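Local coordinates for protein D-alanyl-lipoteichoic acid synthetase (Streptococcus pneumoniae, PDB 3BMA) that probably takes part in D-alanylation of lipoteichoic acid during cell wall biogenesis, as a membrane-anchored member of the DltD family with an SGNH-hydrolase-like fold, at residues K27-K32 against F186-A191; S83-F88 against Q122-G127; P45-S50 against F88-M93; G12-S17 against V41-F46. The protein carries 1 engineered substitution. All coordinates share one frame; numbering follows the deposited sequence. Where two conformers were deposited one is given.

Interaction 1: residues K27-K32 against F186-A191. Engineered in segment 186-191: R189 (natural residue Cys).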
loop_
_atom_site.group_PDB
_atom_site.type_symbol
_atom_site.label_atom_id
_atom_site.label_comp_id
_atom_site.label_asym_id
_atom_site.label_seq_id
_atom_site.Cartn_x
_atom_site.Cartn_y
_atom_site.Cartn_z
ATOM N N LYS C 27 24.258 -18.822 0.072
ATOM C CA LYS C 27 23.043 -18.119 -0.367
ATOM C C LYS C 27 22.285 -17.392 0.753
ATOM O O LYS C 27 21.640 -16.375 0.510
ATOM C CB LYS C 27 22.115 -19.038 -1.184
ATOM C CG LYS C 27 21.295 -20.045 -0.395
ATOM C CD LYS C 27 20.263 -20.723 -1.284
ATOM C CE LYS C 27 19.233 -21.496 -0.465
ATOM N NZ LYS C 27 19.816 -22.654 0.279
ATOM N N GLU C 28 22.364 -17.915 1.972
ATOM C CA GLU C 28 21.637 -17.322 3.088
ATOM C C GLU C 28 22.311 -16.071 3.630
ATOM O O GLU C 28 23.538 -15.976 3.692
ATOM C CB GLU C 28 21.394 -18.337 4.211
ATOM C CG GLU C 28 19.953 -18.847 4.332
ATOM C CD GLU C 28 19.522 -19.749 3.189
ATOM O OE1 GLU C 28 18.402 -19.551 2.670
ATOM O OE2 GLU C 28 20.293 -20.657 2.815
ATOM N N ARG C 29 21.467 -15.118 4.005
ATOM C CA ARG C 29 21.889 -13.836 4.546
ATOM C C ARG C 29 22.492 -13.982 5.943
ATOM O O ARG C 29 23.571 -13.466 6.215
ATOM C CB ARG C 29 20.677 -12.909 4.602
ATOM C CG ARG C 29 20.951 -11.510 5.078
ATOM C CD ARG C 29 19.650 -10.761 5.203
ATOM N NE ARG C 29 19.838 -9.332 4.994
ATOM C CZ ARG C 29 19.765 -8.725 3.813
ATOM N NH1 ARG C 29 19.957 -7.418 3.745
ATOM N NH2 ARG C 29 19.499 -9.413 2.707
ATOM N N SER C 30 21.776 -14.698 6.811
ATOM C CA SER C 30 22.086 -14.793 8.241
ATOM C C SER C 30 23.523 -15.143 8.615
ATOM O O SER C 30 24.179 -14.358 9.292
ATOM C CB SER C 30 21.118 -15.748 8.942
ATOM O OG SER C 30 21.304 -15.716 10.348
ATOM N N GLN C 31 23.999 -16.304 8.168
ATOM C CA GLN C 31 25.314 -16.824 8.562
ATOM C C GLN C 31 26.481 -15.942 8.116
ATOM O O GLN C 31 27.402 -15.697 8.898
ATOM C CB GLN C 31 25.506 -18.259 8.059
ATOM C CG GLN C 31 24.578 -19.279 8.703
ATOM C CD GLN C 31 24.748 -20.676 8.126
ATOM O OE1 GLN C 31 23.878 -21.175 7.413
ATOM N NE2 GLN C 31 25.875 -21.312 8.430
ATOM N N LYS C 32 26.435 -15.454 6.877
ATOM C CA LYS C 32 27.502 -14.598 6.360
ATOM C C LYS C 32 27.497 -13.179 6.939
ATOM O O LYS C 32 28.556 -12.600 7.137
ATOM C CB LYS C 32 27.560 -14.599 4.823
ATOM C CG LYS C 32 26.388 -13.958 4.093
ATOM C CD LYS C 32 26.422 -14.334 2.620
ATOM C CE LYS C 32 25.341 -13.624 1.840
ATOM N NZ LYS C 32 25.240 -14.179 0.461
ATOM N N PHE C 186 10.934 -6.987 4.364
ATOM C CA PHE C 186 10.317 -8.204 4.861
ATOM C C PHE C 186 11.222 -9.408 4.649
ATOM O O PHE C 186 11.371 -10.232 5.556
ATOM C CB PHE C 186 8.947 -8.451 4.229
ATOM C CG PHE C 186 8.304 -9.734 4.684
ATOM C CD1 PHE C 186 8.102 -9.983 6.044
ATOM C CD2 PHE C 186 7.913 -10.693 3.762
ATOM C CE1 PHE C 186 7.531 -11.169 6.473
ATOM C CE2 PHE C 186 7.331 -11.885 4.184
ATOM C CZ PHE C 186 7.137 -12.119 5.542
ATOM N N ASN C 187 11.822 -9.495 3.463
ATOM C CA ASN C 187 12.765 -10.567 3.144
ATOM C C ASN C 187 14.043 -10.558 3.972
ATOM O O ASN C 187 14.576 -11.622 4.281
ATOM C CB ASN C 187 13.120 -10.567 1.658
ATOM C CG ASN C 187 12.352 -11.606 0.876
ATOM O OD1 ASN C 187 11.674 -12.462 1.445
ATOM N ND2 ASN C 187 12.463 -11.543 -0.439
ATOM N N GLU C 188 14.539 -9.370 4.323
ATOM C CA GLU C 188 15.707 -9.295 5.195
ATOM C C GLU C 188 15.387 -9.632 6.661
ATOM O O GLU C 188 16.199 -10.273 7.323
ATOM C CB GLU C 188 16.480 -7.968 5.041
ATOM C CG GLU C 188 15.899 -6.749 5.744
ATOM C CD GLU C 188 16.917 -5.639 5.968
ATOM O OE1 GLU C 188 16.491 -4.473 6.133
ATOM O OE2 GLU C 188 18.137 -5.925 5.984
ATOM N N ARG C 189 14.206 -9.233 7.146
ATOM C CA ARG C 189 13.758 -9.572 8.509
ATOM C C ARG C 189 13.470 -11.061 8.648
ATOM O O ARG C 189 13.752 -11.662 9.683
ATOM C CB ARG C 189 12.510 -8.778 8.918
ATOM C CG ARG C 189 12.737 -7.291 9.122
ATOM C CD ARG C 189 11.525 -6.625 9.775
ATOM N NE ARG C 189 11.192 -5.336 9.162
ATOM C CZ ARG C 189 11.786 -4.175 9.439
ATOM N NH1 ARG C 189 12.770 -4.106 10.330
ATOM N NH2 ARG C 189 11.393 -3.070 8.817
ATOM N N GLN C 190 12.906 -11.638 7.593
ATOM C CA GLN C 190 12.591 -13.054 7.526
ATOM C C GLN C 190 13.870 -13.886 7.527
ATOM O O GLN C 190 14.016 -14.810 8.336
ATOM C CB GLN C 190 11.805 -13.327 6.249
ATOM C CG GLN C 190 10.804 -14.437 6.335
ATOM C CD GLN C 190 9.898 -14.483 5.126
ATOM O OE1 GLN C 190 8.738 -14.870 5.232
ATOM N NE2 GLN C 190 10.422 -14.092 3.966
ATOM N N ALA C 191 14.792 -13.538 6.628
ATOM C CA ALA C 191 16.064 -14.247 6.480
ATOM C C ALA C 191 16.945 -14.211 7.731
ATOM O O ALA C 191 17.522 -15.231 8.102
ATOM C CB ALA C 191 16.831 -13.722 5.278
HETATM O O HOH W 1 19.277 -16.133 6.075
#
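R29 reaches across to helix 174-194 and meets E188 in two ways. In this one of its two deposited conformers, R29 NH1 makes a salt bridge to E188 OE2 at 3.2 Å. It comes in with the guanidinium and carboxylate planes 81° apart, so the two groups do not lie flat in a paired, coplanar arrangement. The same guanidinium also rests on the E188 side chain: CB sits 3.5 Å above the guanidinium plane, over its centre. R29 can do both because its chain is extended, with CG anti to the backbone N (chi1 -177°). The stronger polar partner of this arginine is D128, which takes NH2 in a salt bridge, so two acidic residues probably share its charge.

The aliphatic part of R29 meets A191, CB to CB, at 4.0 Å.

One water bridges the two backbones. It accepts from S30 N at 3.0 Å and donates to A191 O at 2.8 Å, linking an amide in the first turn of helix 29-36 to a carbonyl of the other helix. Beside it, S30 CB makes a van der Waals approach of 3.7 Å to A191 O.

The contact lies toward the outside of the chain. D128, at the start of helix 127-136, also touches A191, Q92 packs against R29, and N187 and Q190 exchange hydrogen bonds with Q190 and N187 of the second subunit.

Interaction 2: residues S83-F88 against Q122-G127; sequences SLNQYF and QQYFNG
F88 and F125 form a T-shaped pair in which F125 supplies the edge and F88 the face. The ring centroids are 5.1 Å apart and the planes stand at 69°. F125 CE1 does most of the touching: it lies over the F88 face, displaced toward the rim, with F88 CG its nearest atom at 3.7 Å. The torsions bring the rings together from either backbone. F125 holds CG anti to its own N (chi1 -174°), which swings the ring across to the helix, while F88 has CG beside its backbone N and anti to the carbonyl carbon.

Farther back along helix 83-90, N85 lies against Y124. Its amide nitrogen ND2 comes in at the edge of the tyrosine ring, in the ring plane, 3.6 Å from CD2, and its OD1 approaches Y124 CB at 3.7 Å. Amide and ring planes are inclined by 67°, so the asparagine abuts the phenol rather than stacking on it. The polar end of Y124 goes the other way, its OH hydrogen-bonded to the carbonyl of G79.

More aromatic rings complete this buried layer. F133 from helix 127-136 makes a further edge-to-face pair with F88, and F121 of helix 118-124 meets F125 and touches N85. Helix 141-153 closes over both phenylalanines through L150, leaving helix 83-90 packed between these helices and helix 274-287, where L280 meets L84 and Y87.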
loop_
_atom_site.group_PDB
_atom_site.type_symbol
_atom_site.label_atom_id
_atom_site.label_comp_id
_atom_site.label_asym_id
_atom_site.label_seq_id
_atom_site.Cartn_x
_atom_site.Cartn_y
_atom_site.Cartn_z
ATOM N N SER C 83 30.726 -15.111 -11.483
ATOM C CA SER C 83 30.565 -13.695 -11.139
ATOM C C SER C 83 29.125 -13.207 -10.981
ATOM O O SER C 83 28.866 -12.347 -10.138
ATOM C CB SER C 83 31.328 -12.799 -12.123
ATOM O OG SER C 83 32.720 -13.088 -12.098
ATOM N N LEU C 84 28.201 -13.746 -11.778
ATOM C CA LEU C 84 26.782 -13.386 -11.659
ATOM C C LEU C 84 26.223 -13.823 -10.303
ATOM O O LEU C 84 25.589 -13.028 -9.617
ATOM C CB LEU C 84 25.949 -13.954 -12.816
ATOM C CG LEU C 84 24.572 -13.306 -13.045
ATOM C CD1 LEU C 84 24.673 -11.857 -13.502
ATOM C CD2 LEU C 84 23.746 -14.089 -14.033
ATOM N N ASN C 85 26.492 -15.069 -9.910
ATOM C CA ASN C 85 26.149 -15.552 -8.572
ATOM C C ASN C 85 26.743 -14.701 -7.454
ATOM O O ASN C 85 26.035 -14.319 -6.517
ATOM C CB ASN C 85 26.575 -17.011 -8.380
ATOM C CG ASN C 85 25.460 -17.995 -8.680
ATOM O OD1 ASN C 85 24.313 -17.808 -8.266
ATOM N ND2 ASN C 85 25.795 -19.059 -9.392
ATOM N N GLN C 86 28.035 -14.394 -7.569
ATOM C CA GLN C 86 28.742 -13.619 -6.550
ATOM C C GLN C 86 28.151 -12.225 -6.411
ATOM O O GLN C 86 27.904 -11.770 -5.298
ATOM C CB GLN C 86 30.254 -13.543 -6.829
ATOM C CG GLN C 86 31.017 -14.885 -6.776
ATOM C CD GLN C 86 31.061 -15.542 -5.400
ATOM O OE1 GLN C 86 30.628 -14.973 -4.400
ATOM N NE2 GLN C 86 31.591 -16.757 -5.352
ATOM N N TYR C 87 27.901 -11.572 -7.546
ATOM C CA TYR C 87 27.267 -10.257 -7.573
ATOM C C TYR C 87 25.965 -10.218 -6.785
ATOM O O TYR C 87 25.758 -9.316 -5.972
ATOM C CB TYR C 87 27.013 -9.791 -9.009
ATOM C CG TYR C 87 26.388 -8.417 -9.083
ATOM C CD1 TYR C 87 27.132 -7.280 -8.775
ATOM C CD2 TYR C 87 25.052 -8.252 -9.448
ATOM C CE1 TYR C 87 26.572 -6.017 -8.839
ATOM C CE2 TYR C 87 24.476 -6.987 -9.502
ATOM C CZ TYR C 87 25.246 -5.876 -9.199
ATOM O OH TYR C 87 24.698 -4.615 -9.256
ATOM N N PHE C 88 25.102 -11.203 -7.019
ATOM C CA PHE C 88 23.805 -11.263 -6.350
ATOM C C PHE C 88 23.931 -11.586 -4.864
ATOM O O PHE C 88 23.187 -11.049 -4.046
ATOM C CB PHE C 88 22.865 -12.237 -7.067
ATOM C CG PHE C 88 22.356 -11.715 -8.382
ATOM C CD1 PHE C 88 21.672 -10.506 -8.444
ATOM C CD2 PHE C 88 22.555 -12.428 -9.556
ATOM C CE1 PHE C 88 21.216 -10.012 -9.655
ATOM C CE2 PHE C 88 22.092 -11.943 -10.768
ATOM C CZ PHE C 88 21.422 -10.735 -10.815
ATOM N N GLN C 122 20.888 -21.653 -10.219
ATOM C CA GLN C 122 19.573 -21.803 -9.585
ATOM C C GLN C 122 19.644 -22.158 -8.105
ATOM O O GLN C 122 18.770 -21.776 -7.321
ATOM C CB GLN C 122 18.787 -22.909 -10.290
ATOM C CG GLN C 122 18.224 -22.538 -11.642
ATOM C CD GLN C 122 17.720 -23.736 -12.431
ATOM O OE1 GLN C 122 17.079 -23.576 -13.469
ATOM N NE2 GLN C 122 18.003 -24.941 -11.942
ATOM N N GLN C 123 20.685 -22.900 -7.741
ATOM C CA GLN C 123 20.868 -23.374 -6.385
ATOM C C GLN C 123 21.294 -22.274 -5.417
ATOM O O GLN C 123 20.986 -22.348 -4.228
ATOM C CB GLN C 123 21.880 -24.520 -6.366
ATOM C CG GLN C 123 21.468 -25.717 -7.219
ATOM C CD GLN C 123 22.484 -26.849 -7.179
ATOM O OE1 GLN C 123 22.870 -27.321 -6.105
ATOM N NE2 GLN C 123 22.917 -27.296 -8.354
ATOM N N TYR C 124 21.980 -21.252 -5.925
ATOM C CA TYR C 124 22.604 -20.248 -5.058
ATOM C C TYR C 124 21.899 -18.887 -5.090
ATOM O O TYR C 124 22.252 -17.977 -4.339
ATOM C CB TYR C 124 24.104 -20.108 -5.373
ATOM C CG TYR C 124 24.815 -21.423 -5.664
ATOM C CD1 TYR C 124 24.771 -22.487 -4.759
ATOM C CD2 TYR C 124 25.545 -21.593 -6.840
ATOM C CE1 TYR C 124 25.411 -23.689 -5.031
ATOM C CE2 TYR C 124 26.198 -22.788 -7.118
ATOM C CZ TYR C 124 26.124 -23.834 -6.212
ATOM O OH TYR C 124 26.769 -25.024 -6.479
ATOM N N PHE C 125 20.898 -18.759 -5.957
ATOM C CA PHE C 125 20.087 -17.550 -6.041
ATOM C C PHE C 125 18.751 -17.787 -5.334
ATOM O O PHE C 125 17.968 -18.651 -5.745
ATOM C CB PHE C 125 19.873 -17.168 -7.509
ATOM C CG PHE C 125 19.161 -15.855 -7.711
ATOM C CD1 PHE C 125 19.832 -14.650 -7.550
ATOM C CD2 PHE C 125 17.828 -15.826 -8.087
ATOM C CE1 PHE C 125 19.183 -13.440 -7.742
ATOM C CE2 PHE C 125 17.167 -14.619 -8.289
ATOM C CZ PHE C 125 17.846 -13.422 -8.114
ATOM N N ASN C 126 18.506 -17.042 -4.258
ATOM C CA ASN C 126 17.217 -17.091 -3.570
ATOM C C ASN C 126 16.409 -15.808 -3.779
ATOM O O ASN C 126 16.880 -14.887 -4.446
ATOM C CB ASN C 126 17.386 -17.428 -2.074
ATOM C CG ASN C 126 18.172 -16.377 -1.299
ATOM O OD1 ASN C 126 18.444 -15.280 -1.789
ATOM N ND2 ASN C 126 18.529 -16.711 -0.064
ATOM N N GLY C 127 15.211 -15.756 -3.196
ATOM C CA GLY C 127 14.343 -14.577 -3.260
ATOM C C GLY C 127 14.824 -13.373 -2.476
ATOM O O GLY C 127 14.455 -12.237 -2.781
#

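Interaction 3: residues P45-S50 against F88-M93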
loop_
_atom_site.group_PDB
_atom_site.type_symbol
_atom_site.label_atom_id
_atom_site.label_comp_id
_atom_site.label_asym_id
_atom_site.label_seq_id
_atom_site.Cartn_x
_atom_site.Cartn_y
_atom_site.Cartn_z
ATOM N N PRO C 45 35.785 -12.072 3.487
ATOM C CA PRO C 45 35.118 -12.764 2.390
ATOM C C PRO C 45 36.117 -13.380 1.414
ATOM O O PRO C 45 36.926 -12.666 0.812
ATOM C CB PRO C 45 34.322 -11.643 1.705
ATOM C CG PRO C 45 34.167 -10.597 2.734
ATOM C CD PRO C 45 35.447 -10.637 3.500
ATOM N N PHE C 46 36.064 -14.703 1.289
ATOM C CA PHE C 46 36.856 -15.435 0.307
ATOM C C PHE C 46 35.937 -15.947 -0.799
ATOM O O PHE C 46 35.377 -17.040 -0.696
ATOM C CB PHE C 46 37.592 -16.603 0.971
ATOM C CG PHE C 46 38.947 -16.246 1.547
ATOM C CD1 PHE C 46 39.118 -15.124 2.359
ATOM C CD2 PHE C 46 40.046 -17.064 1.304
ATOM C CE1 PHE C 46 40.365 -14.814 2.899
ATOM C CE2 PHE C 46 41.298 -16.765 1.844
ATOM C CZ PHE C 46 41.458 -15.638 2.642
ATOM N N PHE C 47 35.780 -15.148 -1.852
ATOM C CA PHE C 47 34.945 -15.515 -2.990
ATOM C C PHE C 47 35.661 -16.452 -3.957
ATOM O O PHE C 47 36.806 -16.208 -4.333
ATOM C CB PHE C 47 34.528 -14.276 -3.783
ATOM C CG PHE C 47 33.864 -13.205 -2.970
ATOM C CD1 PHE C 47 32.529 -13.315 -2.606
ATOM C CD2 PHE C 47 34.558 -12.060 -2.617
ATOM C CE1 PHE C 47 31.901 -12.316 -1.877
ATOM C CE2 PHE C 47 33.937 -11.051 -1.884
ATOM C CZ PHE C 47 32.606 -11.182 -1.509
ATOM N N GLY C 48 34.959 -17.501 -4.381
ATOM C CA GLY C 48 35.435 -18.409 -5.429
ATOM C C GLY C 48 34.356 -19.395 -5.848
ATOM O O GLY C 48 33.173 -19.165 -5.592
ATOM N N SER C 49 34.760 -20.478 -6.512
ATOM C CA SER C 49 33.834 -21.554 -6.866
ATOM C C SER C 49 34.081 -22.763 -5.969
ATOM O O SER C 49 33.807 -22.704 -4.768
ATOM C CB SER C 49 33.924 -21.922 -8.352
ATOM O OG SER C 49 35.235 -22.315 -8.719
ATOM N N SER C 50 34.612 -23.847 -6.536
ATOM C CA SER C 50 34.900 -25.069 -5.783
ATOM C C SER C 50 36.301 -25.043 -5.170
ATOM O O SER C 50 36.766 -26.060 -4.649
ATOM C CB SER C 50 34.776 -26.301 -6.684
ATOM O OG SER C 50 33.867 -26.095 -7.747
ATOM N N PHE C 88 25.102 -11.203 -7.019
ATOM C CA PHE C 88 23.805 -11.263 -6.350
ATOM C C PHE C 88 23.931 -11.586 -4.864
ATOM O O PHE C 88 23.187 -11.049 -4.046
ATOM C CB PHE C 88 22.865 -12.237 -7.067
ATOM C CG PHE C 88 22.356 -11.715 -8.382
ATOM C CD1 PHE C 88 21.672 -10.506 -8.444
ATOM C CD2 PHE C 88 22.555 -12.428 -9.556
ATOM C CE1 PHE C 88 21.216 -10.012 -9.655
ATOM C CE2 PHE C 88 22.092 -11.943 -10.768
ATOM C CZ PHE C 88 21.422 -10.735 -10.815
ATOM N N GLY C 89 24.887 -12.446 -4.524
ATOM C CA GLY C 89 25.205 -12.745 -3.126
ATOM C C GLY C 89 25.698 -11.532 -2.354
ATOM O O GLY C 89 25.412 -11.404 -1.162
ATOM N N MET C 90 26.436 -10.647 -3.035
ATOM C CA MET C 90 26.974 -9.410 -2.442
ATOM C C MET C 90 25.870 -8.448 -2.012
ATOM O O MET C 90 26.011 -7.772 -1.000
ATOM C CB MET C 90 27.925 -8.689 -3.409
ATOM C CG MET C 90 29.305 -9.326 -3.584
ATOM S SD MET C 90 30.343 -8.492 -4.818
ATOM C CE MET C 90 31.333 -9.874 -5.353
ATOM N N GLN C 91 24.773 -8.414 -2.778
ATOM C CA GLN C 91 23.611 -7.542 -2.520
ATOM C C GLN C 91 22.977 -7.735 -1.137
ATOM O O GLN C 91 22.286 -6.848 -0.640
ATOM C CB GLN C 91 22.535 -7.733 -3.601
ATOM C CG GLN C 91 23.015 -7.607 -5.050
ATOM C CD GLN C 91 23.690 -6.282 -5.346
ATOM O OE1 GLN C 91 23.167 -5.214 -5.027
ATOM N NE2 GLN C 91 24.865 -6.347 -5.959
ATOM N N GLN C 92 23.224 -8.896 -0.532
ATOM C CA GLN C 92 22.763 -9.221 0.817
ATOM C C GLN C 92 23.681 -8.689 1.920
ATOM O O GLN C 92 23.301 -8.678 3.093
ATOM C CB GLN C 92 22.666 -10.737 0.981
ATOM C CG GLN C 92 21.643 -11.434 0.113
ATOM C CD GLN C 92 21.751 -12.931 0.247
ATOM O OE1 GLN C 92 22.650 -13.546 -0.319
ATOM N NE2 GLN C 92 20.841 -13.529 1.003
ATOM N N MET C 93 24.891 -8.276 1.552
ATOM C CA MET C 93 25.921 -7.934 2.538
ATOM C C MET C 93 26.724 -6.676 2.188
ATOM O O MET C 93 27.900 -6.570 2.535
ATOM C CB MET C 93 26.857 -9.134 2.780
ATOM C CG MET C 93 27.423 -9.769 1.515
ATOM S SD MET C 93 28.615 -11.074 1.875
ATOM C CE MET C 93 28.970 -11.648 0.231
#
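The contact belongs to the core of an alpha/beta fold with a parallel sheet, consistent with the SGNH-hydrolase clan: it packs helix 83-90 and the M90-M93 turn against strand 43-47. F47 of that strand is the ring that carries it, and two methionines meet that ring from different directions. M90 comes over one face, its CE 4.2 Å above the ring plane and set toward the rim, with F47 CZ the closest ring atom at 4.3 Å. Its sulfur makes an oblique Met-aromatic contact, M90 SD lying 5.3 Å from the F47 ring centroid and 30° off the normal.

The turn that positions the second methionine is a type I beta turn from M90 to M93, closed by a hydrogen bond of 2.8 Å from M93 N to M90 O. Beyond it the M93 side chain runs out extended toward the phenylalanine. L76 of strand 72-76 and V102 of strand 101-105 also pack on F47, while L36 of helix 29-36 lies against M93, so the contact is wholly buried. M93 arrives from the direction opposite to F47, and its methyl ends in the plane of the ring at the edge, M93 CE lying 3.7 Å from F47 CE1.

Interaction 4: residues G12-S17 against V41-F46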
loop_
_atom_site.group_PDB
_atom_site.type_symbol
_atom_site.label_atom_id
_atom_site.label_comp_id
_atom_site.label_asym_id
_atom_site.label_seq_id
_atom_site.Cartn_x
_atom_site.Cartn_y
_atom_site.Cartn_z
ATOM N N GLY C 12 31.693 -19.291 18.070
ATOM C CA GLY C 12 31.635 -20.705 17.704
ATOM C C GLY C 12 30.836 -20.986 16.445
ATOM O O GLY C 12 31.294 -21.730 15.575
ATOM N N ALA C 13 29.653 -20.377 16.347
ATOM C CA ALA C 13 28.748 -20.563 15.205
ATOM C C ALA C 13 29.298 -19.962 13.917
ATOM O O ALA C 13 29.057 -20.483 12.827
ATOM C CB ALA C 13 27.375 -19.989 15.511
ATOM N N GLU C 14 30.040 -18.868 14.061
ATOM C CA GLU C 14 30.627 -18.159 12.927
ATOM C C GLU C 14 31.809 -18.887 12.308
ATOM O O GLU C 14 31.993 -18.840 11.094
ATOM C CB GLU C 14 31.035 -16.755 13.344
ATOM C CG GLU C 14 29.850 -15.879 13.654
ATOM C CD GLU C 14 30.223 -14.667 14.461
ATOM O OE1 GLU C 14 31.389 -14.227 14.384
ATOM O OE2 GLU C 14 29.341 -14.155 15.171
ATOM N N LYS C 15 32.601 -19.552 13.145
ATOM C CA LYS C 15 33.735 -20.344 12.681
ATOM C C LYS C 15 33.275 -21.549 11.870
ATOM O O LYS C 15 33.908 -21.904 10.872
ATOM C CB LYS C 15 34.609 -20.789 13.858
ATOM C CG LYS C 15 35.458 -19.673 14.443
ATOM C CD LYS C 15 36.452 -20.198 15.463
ATOM C CE LYS C 15 37.520 -19.154 15.765
ATOM N NZ LYS C 15 38.433 -19.584 16.856
ATOM N N ARG C 16 32.168 -22.156 12.293
ATOM C CA ARG C 16 31.591 -23.307 11.595
ATOM C C ARG C 16 30.967 -22.918 10.253
ATOM O O ARG C 16 31.059 -23.671 9.283
ATOM C CB ARG C 16 30.570 -24.021 12.483
ATOM C CG ARG C 16 31.188 -24.605 13.737
ATOM C CD ARG C 16 30.182 -25.322 14.604
ATOM N NE ARG C 16 30.507 -25.120 16.014
ATOM C CZ ARG C 16 29.801 -24.361 16.849
ATOM N NH1 ARG C 16 28.700 -23.752 16.434
ATOM N NH2 ARG C 16 30.185 -24.233 18.112
ATOM N N SER C 17 30.353 -21.738 10.209
ATOM C CA SER C 17 29.761 -21.194 8.984
ATOM C C SER C 17 30.828 -20.808 7.966
ATOM O O SER C 17 30.635 -20.977 6.761
ATOM C CB SER C 17 28.907 -19.966 9.304
ATOM O OG SER C 17 27.904 -20.281 10.250
ATOM N N VAL C 41 36.086 -10.376 16.210
ATOM C CA VAL C 41 36.948 -11.135 15.297
ATOM C C VAL C 41 36.730 -10.724 13.844
ATOM O O VAL C 41 35.603 -10.452 13.422
ATOM C CB VAL C 41 36.757 -12.664 15.430
ATOM C CG1 VAL C 41 37.528 -13.206 16.630
ATOM C CG2 VAL C 41 35.286 -13.016 15.524
ATOM N N ARG C 42 37.819 -10.687 13.084
ATOM C CA ARG C 42 37.769 -10.269 11.691
ATOM C C ARG C 42 37.568 -11.459 10.760
ATOM O O ARG C 42 38.405 -12.358 10.690
ATOM C CB ARG C 42 39.036 -9.502 11.318
ATOM C CG ARG C 42 39.065 -8.999 9.894
ATOM C CD ARG C 42 40.425 -8.443 9.569
ATOM N NE ARG C 42 40.522 -8.014 8.177
ATOM C CZ ARG C 42 41.668 -7.789 7.545
ATOM N NH1 ARG C 42 42.824 -7.956 8.177
ATOM N NH2 ARG C 42 41.661 -7.400 6.277
ATOM N N PHE C 43 36.436 -11.462 10.065
ATOM C CA PHE C 43 36.176 -12.436 9.022
ATOM C C PHE C 43 36.321 -11.755 7.665
ATOM O O PHE C 43 35.864 -10.625 7.476
ATOM C CB PHE C 43 34.795 -13.080 9.189
ATOM C CG PHE C 43 34.754 -14.170 10.231
ATOM C CD1 PHE C 43 35.027 -15.491 9.889
ATOM C CD2 PHE C 43 34.436 -13.877 11.557
ATOM C CE1 PHE C 43 34.996 -16.505 10.859
ATOM C CE2 PHE C 43 34.396 -14.885 12.530
ATOM C CZ PHE C 43 34.679 -16.196 12.182
ATOM N N VAL C 44 36.981 -12.442 6.738
ATOM C CA VAL C 44 37.291 -11.899 5.419
ATOM C C VAL C 44 36.580 -12.731 4.355
ATOM O O VAL C 44 36.737 -13.955 4.324
ATOM C CB VAL C 44 38.823 -11.895 5.146
ATOM C CG1 VAL C 44 39.143 -11.281 3.780
ATOM C CG2 VAL C 44 39.557 -11.141 6.231
ATOM N N PRO C 45 35.785 -12.072 3.487
ATOM C CA PRO C 45 35.118 -12.764 2.390
ATOM C C PRO C 45 36.117 -13.380 1.414
ATOM O O PRO C 45 36.926 -12.666 0.812
ATOM C CB PRO C 45 34.322 -11.643 1.705
ATOM C CG PRO C 45 34.167 -10.597 2.734
ATOM C CD PRO C 45 35.447 -10.637 3.500
ATOM N N PHE C 46 36.064 -14.703 1.289
ATOM C CA PHE C 46 36.856 -15.435 0.307
ATOM C C PHE C 46 35.937 -15.947 -0.799
ATOM O O PHE C 46 35.377 -17.040 -0.696
ATOM C CB PHE C 46 37.592 -16.603 0.971
ATOM C CG PHE C 46 38.947 -16.246 1.547
ATOM C CD1 PHE C 46 39.118 -15.124 2.359
ATOM C CD2 PHE C 46 40.046 -17.064 1.304
ATOM C CE1 PHE C 46 40.365 -14.814 2.899
ATOM C CE2 PHE C 46 41.298 -16.765 1.844
ATOM C CZ PHE C 46 41.458 -15.638 2.642
#
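E14 lays its side chain across the outer end of the F43 ring, where helix 11-18 packs beside the first strand, 43-47, of the parallel sheet in this alpha/beta fold. E14 CB sits 3.9 Å from F43 CZ, and farther out OE1 comes within 3.6 Å of F43 CE2. Carboxylate and ring planes are 71° apart, so the acid group is turned steeply to the phenyl instead of lying parallel to it. With CG anti to the carbonyl carbon (chi1 -68°) and the chain extended beyond, the glutamate runs alongside the CZ-CE2 side of the ring, which brings OE1 to CE2; E14 OE1 is also 4.2 Å from V41 CG2.

The helix backbone shares in the contact, since E14 O lies 3.8 Å from F43 CE1. K15 adds its CG at 4.2 Å from F43 CZ. L36 of helix 29-36 and R72 of strand 72-76 also touch F43. The charge on E14 has a like neighbour in D38, close to OE1, which may raise the affinity of the pair for a proton.

One turn along, S17 ties back into its own helix: its OG donates to A13 O at 2.8 Å, while S17 N reaches the same oxygen from the opposite face of the carbonyl plane.

Overall arrangement
Strand 43-47 is common ground: interaction 3 uses its later residues and interaction 4 its beginning, their centres about 14 Å apart, sharing P45 and F46. Interactions 2 and 3 share F88 and helix 83-90, with centres about 9 Å apart. The centre of interaction 1 lies about 14 Å from those of interactions 2 and 3, and Q92 joins it to interaction 3 through probable hydrogen bonds to K32 and K27. Q31 reaches S17 of interaction 4. Along the chain interactions 1 and 4 alternate, as do 2 and 3, and interaction 2 falls between the segments of 1, so the N-terminal helices are tied to the sheet and to later helices; interactions 1 and 2 touch the second subunit.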